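Local atomic coordinates of acetyl-CoA acetyltransferase (Bacillus anthracis, PDB entry 3SS6), a protein that probably catalyses the reversible condensation of two acetyl-CoA molecules to acetoacetyl-CoA and free CoA. Residues 9-14 with 361-365; 40-46 with 257-261; 54-60 with 113-119; 275-281 with 388-394. All coordinates share one frame; numbering follows the deposited sequence.

Contact 1. Residues 9-14 with 361-365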
loop_
_atom_site.group_PDB
_atom_site.type_symbol
_atom_site.label_atom_id
_atom_site.label_comp_id
_atom_site.label_asym_id
_atom_site.label_seq_id
_atom_site.Cartn_x
_atom_site.Cartn_y
_atom_site.Cartn_z
ATOM N N ILE A 9 10.136 -1.318 44.969
ATOM C CA ILE A 9 10.757 -1.216 43.659
ATOM C C ILE A 9 12.253 -1.345 43.871
ATOM O O ILE A 9 12.839 -0.559 44.615
ATOM C CB ILE A 9 10.457 0.166 43.038
ATOM C CG1 ILE A 9 8.959 0.295 42.736
ATOM C CG2 ILE A 9 11.267 0.375 41.751
ATOM C CD1 ILE A 9 8.486 1.734 42.593
ATOM N N THR A 10 12.876 -2.326 43.225
ATOM C CA THR A 10 14.304 -2.579 43.469
ATOM C C THR A 10 15.255 -2.114 42.361
ATOM O O THR A 10 16.482 -2.086 42.558
ATOM C CB THR A 10 14.560 -4.072 43.762
ATOM O OG1 THR A 10 14.165 -4.856 42.631
ATOM C CG2 THR A 10 13.777 -4.512 44.997
ATOM N N ALA A 11 14.699 -1.762 41.205
ATOM C CA ALA A 11 15.485 -1.222 40.100
ATOM C C ALA A 11 14.565 -0.367 39.260
ATOM O O ALA A 11 13.356 -0.615 39.212
ATOM C CB ALA A 11 16.097 -2.342 39.241
ATOM N N ALA A 12 15.136 0.646 38.616
ATOM C CA ALA A 12 14.359 1.546 37.777
ATOM C C ALA A 12 15.293 2.118 36.727
ATOM O O ALA A 12 16.169 2.925 37.044
ATOM C CB ALA A 12 13.754 2.659 38.622
ATOM N N VAL A 13 15.127 1.679 35.485
ATOM C CA VAL A 13 16.049 2.063 34.419
ATOM C C VAL A 13 15.298 2.404 33.140
ATOM O O VAL A 13 14.130 2.055 32.989
ATOM C CB VAL A 13 17.075 0.955 34.123
ATOM C CG1 VAL A 13 18.054 0.816 35.289
ATOM C CG2 VAL A 13 16.377 -0.371 33.820
ATOM N N ARG A 14 15.972 3.084 32.214
ATOM C CA ARG A 14 15.319 3.450 30.960
ATOM C C ARG A 14 16.334 3.565 29.846
ATOM O O ARG A 14 17.509 3.755 30.098
ATOM C CB ARG A 14 14.605 4.793 31.115
ATOM C CG ARG A 14 15.560 5.977 31.425
ATOM C CD ARG A 14 14.762 7.290 31.440
ATOM N NE ARG A 14 15.531 8.528 31.646
ATOM C CZ ARG A 14 16.095 9.241 30.667
ATOM N NH1 ARG A 14 16.057 8.820 29.398
ATOM N NH2 ARG A 14 16.711 10.384 30.957
ATOM N N VAL A 361 10.568 6.284 36.709
ATOM C CA VAL A 361 12.016 6.052 36.815
ATOM C C VAL A 361 12.738 7.338 37.215
ATOM O O VAL A 361 13.542 7.357 38.155
ATOM C CB VAL A 361 12.599 5.532 35.480
ATOM C CG1 VAL A 361 14.137 5.578 35.487
ATOM C CG2 VAL A 361 12.116 4.131 35.188
ATOM N N SER A 362 12.464 8.417 36.491
ATOM C CA SER A 362 13.138 9.688 36.753
ATOM C C SER A 362 12.843 10.247 38.148
ATOM O O SER A 362 13.743 10.743 38.852
ATOM C CB SER A 362 12.766 10.694 35.668
ATOM O OG SER A 362 13.180 10.197 34.395
ATOM N N LEU A 363 11.581 10.165 38.550
ATOM C CA LEU A 363 11.184 10.614 39.874
ATOM C C LEU A 363 11.930 9.866 40.971
ATOM O O LEU A 363 12.433 10.470 41.917
ATOM C CB LEU A 363 9.679 10.426 40.057
ATOM C CG LEU A 363 9.084 10.842 41.401
ATOM C CD1 LEU A 363 9.310 12.326 41.691
ATOM C CD2 LEU A 363 7.585 10.526 41.352
ATOM N N ILE A 364 11.992 8.545 40.852
ATOM C CA ILE A 364 12.642 7.739 41.881
ATOM C C ILE A 364 14.089 8.161 42.084
ATOM O O ILE A 364 14.540 8.363 43.214
ATOM C CB ILE A 364 12.587 6.245 41.537
ATOM C CG1 ILE A 364 11.156 5.724 41.679
ATOM C CG2 ILE A 364 13.531 5.464 42.438
ATOM C CD1 ILE A 364 10.914 4.381 41.002
ATOM N N HIS A 365 14.807 8.332 40.981
ATOM C CA HIS A 365 16.212 8.686 41.059
ATOM C C HIS A 365 16.442 10.102 41.564
ATOM O O HIS A 365 17.412 10.344 42.280
ATOM C CB HIS A 365 16.895 8.450 39.708
ATOM C CG HIS A 365 17.091 6.999 39.400
ATOM N ND1 HIS A 365 18.149 6.273 39.901
ATOM C CD2 HIS A 365 16.347 6.130 38.677
ATOM C CE1 HIS A 365 18.057 5.021 39.486
ATOM N NE2 HIS A 365 16.970 4.907 38.744
HETATM O O HOH W 1 15.089 11.312 33.429
#

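Contact 2. Residues 40-46 with 257-261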
loop_
_atom_site.group_PDB
_atom_site.type_symbol
_atom_site.label_atom_id
_atom_site.label_comp_id
_atom_site.label_asym_id
_atom_site.label_seq_id
_atom_site.Cartn_x
_atom_site.Cartn_y
_atom_site.Cartn_z
ATOM N N ALA A 40 17.486 -4.166 33.919
ATOM C CA ALA A 40 16.638 -4.048 35.099
ATOM C C ALA A 40 16.761 -5.273 35.988
ATOM O O ALA A 40 16.925 -5.159 37.209
ATOM C CB ALA A 40 15.173 -3.822 34.705
ATOM N N VAL A 41 16.657 -6.450 35.378
ATOM C CA VAL A 41 16.713 -7.680 36.150
ATOM C C VAL A 41 18.091 -7.821 36.813
ATOM O O VAL A 41 18.197 -8.212 37.981
ATOM C CB VAL A 41 16.339 -8.893 35.265
ATOM C CG1 VAL A 41 16.698 -10.206 35.948
ATOM C CG2 VAL A 41 14.851 -8.848 34.912
ATOM N N LYS A 42 19.139 -7.467 36.078
ATOM C CA LYS A 42 20.504 -7.524 36.614
ATOM C C LYS A 42 20.664 -6.666 37.858
ATOM O O LYS A 42 21.370 -7.044 38.789
ATOM C CB LYS A 42 21.526 -7.091 35.563
ATOM C CG LYS A 42 21.805 -8.146 34.506
ATOM C CD LYS A 42 22.680 -7.597 33.384
ATOM C CE LYS A 42 22.748 -8.575 32.219
ATOM N NZ LYS A 42 23.399 -7.970 31.024
ATOM N N ARG A 43 20.012 -5.511 37.873
ATOM C CA ARG A 43 20.091 -4.619 39.019
ATOM C C ARG A 43 19.097 -4.923 40.125
ATOM O O ARG A 43 19.278 -4.480 41.261
ATOM C CB ARG A 43 19.835 -3.190 38.585
ATOM C CG ARG A 43 20.793 -2.675 37.567
ATOM C CD ARG A 43 20.475 -1.224 37.346
ATOM N NE ARG A 43 21.353 -0.598 36.377
ATOM C CZ ARG A 43 21.512 0.717 36.282
ATOM N NH1 ARG A 43 20.850 1.527 37.105
ATOM N NH2 ARG A 43 22.334 1.213 35.374
ATOM N N GLY A 44 18.048 -5.663 39.786
ATOM C CA GLY A 44 16.878 -5.775 40.639
ATOM C C GLY A 44 16.942 -6.826 41.726
ATOM O O GLY A 44 16.000 -6.965 42.493
ATOM N N GLY A 45 18.044 -7.568 41.790
ATOM C CA GLY A 45 18.249 -8.512 42.875
ATOM C C GLY A 45 17.611 -9.872 42.660
ATOM O O GLY A 45 17.464 -10.658 43.606
ATOM N N VAL A 46 17.244 -10.153 41.414
ATOM C CA VAL A 46 16.617 -11.422 41.054
ATOM C C VAL A 46 17.246 -12.005 39.799
ATOM O O VAL A 46 17.756 -11.277 38.952
ATOM C CB VAL A 46 15.098 -11.258 40.776
ATOM C CG1 VAL A 46 14.341 -11.018 42.064
ATOM C CG2 VAL A 46 14.849 -10.134 39.763
ATOM N N VAL A 257 11.733 0.521 32.508
ATOM C CA VAL A 257 11.378 -0.726 33.180
ATOM C C VAL A 257 11.700 -0.613 34.670
ATOM O O VAL A 257 12.742 -0.074 35.034
ATOM C CB VAL A 257 12.218 -1.894 32.577
ATOM C CG1 VAL A 257 11.990 -3.171 33.315
ATOM C CG2 VAL A 257 11.872 -2.096 31.085
ATOM N N LEU A 258 10.795 -1.099 35.516
ATOM C CA LEU A 258 11.062 -1.216 36.949
ATOM C C LEU A 258 11.032 -2.691 37.328
ATOM O O LEU A 258 10.320 -3.483 36.709
ATOM C CB LEU A 258 9.986 -0.498 37.767
ATOM C CG LEU A 258 9.954 1.027 37.848
ATOM C CD1 LEU A 258 9.786 1.640 36.460
ATOM C CD2 LEU A 258 8.798 1.403 38.761
ATOM N N VAL A 259 11.784 -3.058 38.368
ATOM C CA VAL A 259 11.607 -4.370 38.980
ATOM C C VAL A 259 10.852 -4.141 40.283
ATOM O O VAL A 259 11.273 -3.331 41.121
ATOM C CB VAL A 259 12.954 -5.079 39.275
ATOM C CG1 VAL A 259 12.706 -6.400 40.013
ATOM C CG2 VAL A 259 13.736 -5.316 37.969
ATOM N N LEU A 260 9.718 -4.822 40.432
ATOM C CA LEU A 260 8.891 -4.688 41.625
ATOM C C LEU A 260 8.780 -6.031 42.316
ATOM O O LEU A 260 8.772 -7.075 41.658
ATOM C CB LEU A 260 7.484 -4.196 41.247
ATOM C CG LEU A 260 7.409 -2.853 40.519
ATOM C CD1 LEU A 260 7.364 -3.035 38.977
ATOM C CD2 LEU A 260 6.189 -2.090 40.990
ATOM N N MET A 261 8.671 -6.021 43.644
ATOM C CA MET A 261 8.453 -7.266 44.367
ATOM C C MET A 261 7.768 -6.963 45.698
ATOM O O MET A 261 7.613 -5.803 46.073
ATOM C CB MET A 261 9.781 -8.013 44.585
ATOM C CG MET A 261 10.773 -7.263 45.488
ATOM S SD MET A 261 12.351 -8.144 45.644
ATOM C CE MET A 261 12.958 -8.000 43.953
#

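Contact 3. Residues 54-60 with 113-119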
loop_
_atom_site.group_PDB
_atom_site.type_symbol
_atom_site.label_atom_id
_atom_site.label_comp_id
_atom_site.label_asym_id
_atom_site.label_seq_id
_atom_site.Cartn_x
_atom_site.Cartn_y
_atom_site.Cartn_z
ATOM N N VAL A 54 6.182 -10.217 33.092
ATOM C CA VAL A 54 6.622 -8.947 32.513
ATOM C C VAL A 54 5.363 -8.249 32.023
ATOM O O VAL A 54 4.581 -8.841 31.294
ATOM C CB VAL A 54 7.568 -9.164 31.317
ATOM C CG1 VAL A 54 7.853 -7.847 30.593
ATOM C CG2 VAL A 54 8.879 -9.824 31.802
ATOM N N ILE A 55 5.143 -7.008 32.445
ATOM C CA ILE A 55 3.962 -6.267 31.997
ATOM C C ILE A 55 4.422 -4.969 31.359
ATOM O O ILE A 55 5.118 -4.179 31.998
ATOM C CB ILE A 55 3.025 -5.936 33.179
ATOM C CG1 ILE A 55 2.750 -7.196 33.991
ATOM C CG2 ILE A 55 1.702 -5.323 32.661
ATOM C CD1 ILE A 55 1.821 -6.950 35.181
ATOM N N LEU A 56 4.077 -4.759 30.091
ATOM C CA LEU A 56 4.494 -3.548 29.385
ATOM C C LEU A 56 3.317 -2.736 28.872
ATOM O O LEU A 56 2.376 -3.289 28.277
ATOM C CB LEU A 56 5.383 -3.889 28.179
ATOM C CG LEU A 56 6.758 -4.498 28.462
ATOM C CD1 LEU A 56 7.493 -4.693 27.144
ATOM C CD2 LEU A 56 7.537 -3.572 29.381
ATOM N N GLY A 57 3.423 -1.420 28.991
ATOM C CA GLY A 57 2.436 -0.520 28.431
ATOM C C GLY A 57 2.943 -0.232 27.021
ATOM O O GLY A 57 4.129 0.013 26.836
ATOM N N HIS A 58 2.070 -0.316 26.024
ATOM C CA HIS A 58 2.471 -0.072 24.640
ATOM C C HIS A 58 1.305 0.484 23.815
ATOM O O HIS A 58 0.310 -0.200 23.635
ATOM C CB HIS A 58 2.981 -1.387 24.056
ATOM C CG HIS A 58 3.672 -1.251 22.738
ATOM N ND1 HIS A 58 3.941 -2.333 21.930
ATOM C CD2 HIS A 58 4.152 -0.166 22.087
ATOM C CE1 HIS A 58 4.556 -1.921 20.837
ATOM N NE2 HIS A 58 4.695 -0.610 20.907
ATOM N N CYS A 59 1.406 1.728 23.358
ATOM C CA CYS A 59 0.334 2.335 22.564
ATOM C C CYS A 59 0.090 1.853 21.132
ATOM O O CYS A 59 -1.044 1.667 20.725
ATOM C CB CYS A 59 0.446 3.852 22.577
ATOM S SG CYS A 59 0.192 4.537 24.217
ATOM N N ILE A 60 1.162 1.648 20.380
ATOM C CA ILE A 60 1.016 1.220 19.006
ATOM C C ILE A 60 1.593 -0.179 18.870
ATOM O O ILE A 60 2.678 -0.380 18.370
ATOM C CB ILE A 60 1.780 2.156 18.045
ATOM C CG1 ILE A 60 1.392 3.617 18.279
ATOM C CG2 ILE A 60 1.541 1.755 16.613
ATOM C CD1 ILE A 60 2.151 4.606 17.426
ATOM N N VAL A 113 7.650 -8.853 39.684
ATOM C CA VAL A 113 7.159 -8.461 38.362
ATOM C C VAL A 113 8.072 -7.399 37.764
ATOM O O VAL A 113 8.510 -6.488 38.471
ATOM C CB VAL A 113 5.736 -7.884 38.440
ATOM C CG1 VAL A 113 5.223 -7.502 37.030
ATOM C CG2 VAL A 113 4.800 -8.874 39.103
ATOM N N VAL A 114 8.368 -7.529 36.473
ATOM C CA VAL A 114 9.121 -6.513 35.745
ATOM C C VAL A 114 8.093 -5.743 34.915
ATOM O O VAL A 114 7.346 -6.333 34.138
ATOM C CB VAL A 114 10.177 -7.148 34.839
ATOM C CG1 VAL A 114 10.883 -6.080 34.021
ATOM C CG2 VAL A 114 11.197 -7.920 35.686
ATOM N N ALA A 115 8.025 -4.430 35.099
ATOM C CA ALA A 115 6.932 -3.682 34.485
ATOM C C ALA A 115 7.396 -2.326 34.027
ATOM O O ALA A 115 8.268 -1.713 34.636
ATOM C CB ALA A 115 5.774 -3.523 35.466
ATOM N N GLY A 116 6.804 -1.852 32.941
ATOM C CA GLY A 116 7.135 -0.532 32.443
ATOM C C GLY A 116 6.439 -0.321 31.118
ATOM O O GLY A 116 5.292 -0.740 30.930
ATOM N N GLY A 117 7.128 0.336 30.199
ATOM C CA GLY A 117 6.506 0.676 28.934
ATOM C C GLY A 117 7.526 0.925 27.846
ATOM O O GLY A 117 8.715 1.096 28.106
ATOM N N VAL A 118 7.042 0.921 26.611
ATOM C CA VAL A 118 7.890 1.104 25.444
ATOM C C VAL A 118 7.083 1.765 24.335
ATOM O O VAL A 118 5.863 1.574 24.228
ATOM C CB VAL A 118 8.478 -0.247 24.953
ATOM C CG1 VAL A 118 7.350 -1.223 24.594
ATOM C CG2 VAL A 118 9.411 -0.040 23.727
ATOM N N GLU A 119 7.761 2.568 23.523
ATOM C CA GLU A 119 7.173 3.043 22.276
ATOM C C GLU A 119 8.290 3.249 21.293
ATOM O O GLU A 119 9.310 3.879 21.617
ATOM C CB GLU A 119 6.408 4.366 22.454
ATOM C CG GLU A 119 5.296 4.568 21.385
ATOM C CD GLU A 119 4.100 3.639 21.648
ATOM O OE1 GLU A 119 3.566 3.651 22.777
ATOM O OE2 GLU A 119 3.717 2.871 20.744
HETATM O O HOH W 2 5.602 1.563 19.357
#

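Contact 4. Residues 275-281 with 388-394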
loop_
_atom_site.group_PDB
_atom_site.type_symbol
_atom_site.label_atom_id
_atom_site.label_comp_id
_atom_site.label_asym_id
_atom_site.label_seq_id
_atom_site.Cartn_x
_atom_site.Cartn_y
_atom_site.Cartn_z
ATOM N N ALA A 275 12.450 2.330 46.520
ATOM C CA ALA A 275 11.201 3.024 46.803
ATOM C C ALA A 275 10.067 2.046 47.070
ATOM O O ALA A 275 10.170 0.866 46.740
ATOM C CB ALA A 275 10.832 3.921 45.611
ATOM N N ARG A 276 8.986 2.551 47.663
ATOM C CA ARG A 276 7.757 1.781 47.811
ATOM C C ARG A 276 6.614 2.490 47.098
ATOM O O ARG A 276 6.628 3.715 46.926
ATOM C CB ARG A 276 7.402 1.575 49.289
ATOM C CG ARG A 276 6.952 2.854 50.007
ATOM C CD ARG A 276 6.408 2.567 51.423
ATOM N NE ARG A 276 7.448 2.060 52.317
ATOM C CZ ARG A 276 7.633 0.774 52.602
ATOM N NH1 ARG A 276 6.844 -0.156 52.072
ATOM N NH2 ARG A 276 8.609 0.416 53.426
ATOM N N ILE A 277 5.629 1.717 46.665
ATOM C CA ILE A 277 4.414 2.310 46.128
ATOM C C ILE A 277 3.409 2.452 47.266
ATOM O O ILE A 277 3.110 1.477 47.965
ATOM C CB ILE A 277 3.834 1.459 44.982
ATOM C CG1 ILE A 277 4.766 1.520 43.771
ATOM C CG2 ILE A 277 2.452 1.986 44.586
ATOM C CD1 ILE A 277 4.441 0.524 42.652
ATOM N N VAL A 278 2.902 3.664 47.487
ATOM C CA VAL A 278 1.893 3.833 48.534
ATOM C C VAL A 278 0.459 3.980 48.027
ATOM O O VAL A 278 -0.479 3.843 48.807
ATOM C CB VAL A 278 2.229 4.982 49.512
ATOM C CG1 VAL A 278 3.533 4.680 50.261
ATOM C CG2 VAL A 278 2.314 6.297 48.790
ATOM N N GLY A 279 0.286 4.248 46.731
ATOM C CA GLY A 279 -1.050 4.361 46.164
ATOM C C GLY A 279 -1.045 4.715 44.693
ATOM O O GLY A 279 -0.017 5.066 44.135
ATOM N N TYR A 280 -2.206 4.595 44.059
ATOM C CA TYR A 280 -2.367 4.989 42.665
ATOM C C TYR A 280 -3.830 5.261 42.406
ATOM O O TYR A 280 -4.698 4.750 43.127
ATOM C CB TYR A 280 -1.831 3.914 41.695
ATOM C CG TYR A 280 -2.191 2.499 42.094
ATOM C CD1 TYR A 280 -3.413 1.938 41.733
ATOM C CD2 TYR A 280 -1.315 1.728 42.852
ATOM C CE1 TYR A 280 -3.743 0.652 42.115
ATOM C CE2 TYR A 280 -1.638 0.443 43.234
ATOM C CZ TYR A 280 -2.857 -0.093 42.859
ATOM O OH TYR A 280 -3.205 -1.371 43.240
ATOM N N SER A 281 -4.115 6.073 41.391
ATOM C CA SER A 281 -5.488 6.464 41.119
ATOM C C SER A 281 -5.718 6.750 39.636
ATOM O O SER A 281 -4.787 7.091 38.904
ATOM C CB SER A 281 -5.844 7.696 41.944
ATOM O OG SER A 281 -4.919 8.729 41.674
ATOM N N ALA A 388 -2.430 8.705 38.376
ATOM C CA ALA A 388 -1.410 9.181 39.309
ATOM C C ALA A 388 -0.850 8.043 40.155
ATOM O O ALA A 388 -1.574 7.117 40.545
ATOM C CB ALA A 388 -1.967 10.290 40.205
ATOM N N LEU A 389 0.447 8.133 40.436
ATOM C CA LEU A 389 1.164 7.121 41.190
ATOM C C LEU A 389 1.878 7.807 42.349
ATOM O O LEU A 389 2.519 8.842 42.166
ATOM C CB LEU A 389 2.182 6.430 40.269
ATOM C CG LEU A 389 3.003 5.302 40.893
ATOM C CD1 LEU A 389 2.103 4.170 41.363
ATOM C CD2 LEU A 389 4.025 4.796 39.878
ATOM N N PHE A 390 1.747 7.240 43.546
ATOM C CA PHE A 390 2.261 7.863 44.767
ATOM C C PHE A 390 3.335 6.961 45.347
ATOM O O PHE A 390 3.080 5.787 45.611
ATOM C CB PHE A 390 1.120 8.071 45.766
ATOM C CG PHE A 390 0.050 8.983 45.251
ATOM C CD1 PHE A 390 0.008 10.314 45.637
ATOM C CD2 PHE A 390 -0.884 8.517 44.332
ATOM C CE1 PHE A 390 -0.973 11.167 45.132
ATOM C CE2 PHE A 390 -1.863 9.360 43.817
ATOM C CZ PHE A 390 -1.916 10.683 44.222
ATOM N N ILE A 391 4.540 7.497 45.505
ATOM C CA ILE A 391 5.664 6.684 45.952
ATOM C C ILE A 391 6.440 7.340 47.090
ATOM O O ILE A 391 6.358 8.556 47.303
ATOM C CB ILE A 391 6.648 6.380 44.805
ATOM C CG1 ILE A 391 7.307 7.664 44.312
ATOM C CG2 ILE A 391 5.947 5.658 43.651
ATOM C CD1 ILE A 391 8.482 7.402 43.387
ATOM N N GLU A 392 7.167 6.518 47.838
ATOM C CA GLU A 392 8.089 7.031 48.855
ATOM C C GLU A 392 9.454 6.423 48.602
ATOM O O GLU A 392 9.595 5.202 48.568
ATOM C CB GLU A 392 7.605 6.685 50.271
ATOM C CG GLU A 392 6.317 7.413 50.644
ATOM C CD GLU A 392 5.753 7.016 51.999
ATOM O OE1 GLU A 392 6.180 5.992 52.574
ATOM O OE2 GLU A 392 4.865 7.745 52.489
ATOM N N ALA A 393 10.459 7.271 48.422
ATOM C CA ALA A 393 11.827 6.787 48.301
ATOM C C ALA A 393 12.274 6.231 49.648
ATOM O O ALA A 393 11.918 6.763 50.708
ATOM C CB ALA A 393 12.754 7.909 47.853
ATOM N N LEU A 394 13.058 5.163 49.614
ATOM C CA LEU A 394 13.496 4.543 50.859
ATOM C C LEU A 394 14.901 4.994 51.232
ATOM O O LEU A 394 15.705 5.335 50.367
ATOM C CB LEU A 394 13.405 3.019 50.767
ATOM C CG LEU A 394 11.973 2.518 50.543
ATOM C CD1 LEU A 394 11.908 0.994 50.468
ATOM C CD2 LEU A 394 11.056 3.037 51.644
ATOM O OXT LEU A 394 15.243 5.039 52.414
HETATM O O HOH W 3 8.405 4.607 53.226
#

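Contact 1. Residues 9-14 with 361-365
Ile364 reaches the strand with its outermost methyl, CD1, which lies 3.9 Å from CD1 of Ile9 and also touches CB of Ala12. With CG1 anti to the carbonyl carbon (chi1 -71°) and the chain extended beyond it, the isoleucine projects toward the strand, and it meets Ile9 at a slant rather than end on. The same Ala12 CB has a second neighbour, Val361 CG2, at 4.1 Å. Val361 spreads its two methyls over the backbone of Ala12 and Val13: CG1 packs 3.7 Å from Ala12 O, while CG2 lies 3.6 Å from Val13 O.

This is helix-on-sheet packing inside the thiolase fold. Helix 352-370 packs against strand 7-19, and the axes of the two short segments come within 8.0 Å at a crossing angle of -123°. The helix thus joins the C-terminal part of the sequence to the first strand of the chain.

One turn on from Val361, His365 turns the edge of its ring to the strand. Its NE2 donates to Ala12 O at 2.7 Å, a fairly straight bond (161° at the hydrogen) with the oxygen close to the ring plane. Farther out, the extended Arg14 chain brings NE to 4.0 Å from Ser362 OG. Their firmer partners lie elsewhere: the guanidinium forms a salt bridge with Asp218, Ser362 bonds to Arg358, and both share Gln200.

Contact 2. Residues 40-46 with 257-261
Val259 is the main bump on the strand, and the last turn of helix 29-43 provides the hollow that takes it. Its CG2 nestles into the backbone there, 3.3 Å from Ala40 O, with Val41 N and Gly44 CA forming the rest of the pocket wall. Gly44 has no side chain, so CG2 of Val259 can come within 4.1 Å of Gly44 CA. A turn before Gly44, the small CB of Ala40 fits between two valines, 3.5 Å from Val257 CG1 and 3.9 Å from Val259 CG2.

The end of the contact nearest the turn is filled by Met261. Its chain bends at the sulfur (chi3 67°), which swings CE back toward the turn, 3.5 Å from Gly44 O and 3.8 Å from Val46 CG1. Gly45 leaves the helix with a positive phi of 85°, and the chain turns to bring Val46 round toward the strand. There Val46 and Met261 run past each other in opposite directions, while Val46 CG2 reaches Val259 CG1 at 4.3 Å. Gly44 O also accepts a hydrogen bond from Thr10, on the neighbouring strand 7-19.

Alternation along the strand sends Val257 and Val259 to the helix and Met261 to the turn that follows it, whereas Leu258 and Leu260 face helix 93-107. A sheet covered by helices on both faces is the alpha-beta-alpha layering of the thiolase N-terminal domain.

Contact 3. Residues 54-60 with 113-119
Ile55 and Gly57 carry the backbone bonding that joins these two parallel strands. Ile55 N donates to Val114 O at 2.9 Å, and Ile55 O receives Gly116 N. Gly57 repeats the pattern, its N bonded to Gly116 O at 2.8 Å, on a lone pair in the carbonyl plane, and its O taking Val118 N. Short CA-H...O contacts fill in between, such as Ala115 CA to Ile55 O.

Where 54-60 leaves the strand, a carboxylate takes over from backbone carbonyls. Glu119 OE1 accepts from Cys59 N at 2.9 Å, through its syn lone pair, and OE2 accepts from Ile60 N at 2.9 Å, on the syn side but tilted 19° out of the carboxylate plane. The bend at chi2 (73°) folds the carboxylate back to these consecutive amides, which hold both oxygens and fix its rotation. A water links OE2 to His58 NE2, and ND1 of the same ring is hydrogen-bonded to Thr68.

Val118 CG1 lies over one face of the His58 ring, a CH-pi contact 4.3 Å from the centroid. The Ile55 and Val113 side chains meet at a slant, CD1 of Ile55 3.9 Å from CG1 of Val113.

Cys59 touches Gln90 and Ser93, which lie close in sequence to Cys91, an oxidised S-hydroxycysteine here and probably the nucleophile, as in other thiolases. Strand 83-88 lies beside strand 53-57, and strand 252-262 beside strand 112-120. Helix 29-43 packs on Val54 and Val114, while helix 93-107 lies against Val113 and Ala115 on the other face.

Contact 4. Residues 275-281 with 388-394
A classic beta bulge interrupts this antiparallel pair of strands in the thiolase C-terminal domain: Val278 and Gly279 together face Phe390. Phe390 O takes Val278 N at 2.8 Å and, more weakly, Gly279 N at 3.4 Å. Beyond the extra residue the regular pattern resumes, with Phe390 N bonded to Gly279 O and Ser281 paired to Ala388 in both directions. Before it, Arg276 and Glu392 form the corresponding two-bond pair.

At the bulge, Val278 leans its CG2 on Phe390 CB at 3.7 Å and its CG1 on Glu392 CD at 3.7 Å, crossing the glutamate at about a right angle. The Phe390 ring turns its edge to Gly279 O and Ser281 OG. On the opposite face of the strands, Ile277 CG2 meets Leu389 CD1 at 3.9 Å.

Arg276 and Glu392 stay short of a salt bridge, with NE 4.1 Å from OE1 and their planar groups nearly perpendicular (88°). A water joins them, accepting from Arg276 NE at 2.9 Å and donating to Glu392 OE1. The bend at chi3 (66°) turns the guanidinium off the line of the chain; its salt bridge is to Glu263.

Helix 294-305 packs on the face of Ser281, Ala388 and Phe390. Helices 93-107 and 352-370 pack on the face of Tyr280, Leu389 and Ile391, and strands 7-19 and 374-381 flank the pair.

How the contacts relate
From the N terminus, the chain lays down 9-14, then 40-46, then 54-60, and each has its partner later in the chain. Contact 3 closes first, at 113-119, across 52 intervening residues. Contact 2 closes next at 257-261 and encloses it. Contact 4 then opens at 275-281, but contact 1 closes at 361-365 before 388-394 arrives. Contacts 1 and 4 therefore cross, while contacts 2 and 3 nest inside the loop of contact 1. All four reach one mixed sheet. Contacts 1 and 2 meet between strands 7-19 and 252-262, and contacts 1 and 4 meet where Ile9 N probably bonds to Ala275 O; contact 1 itself joins the N-terminal and C-terminal thiolase domains.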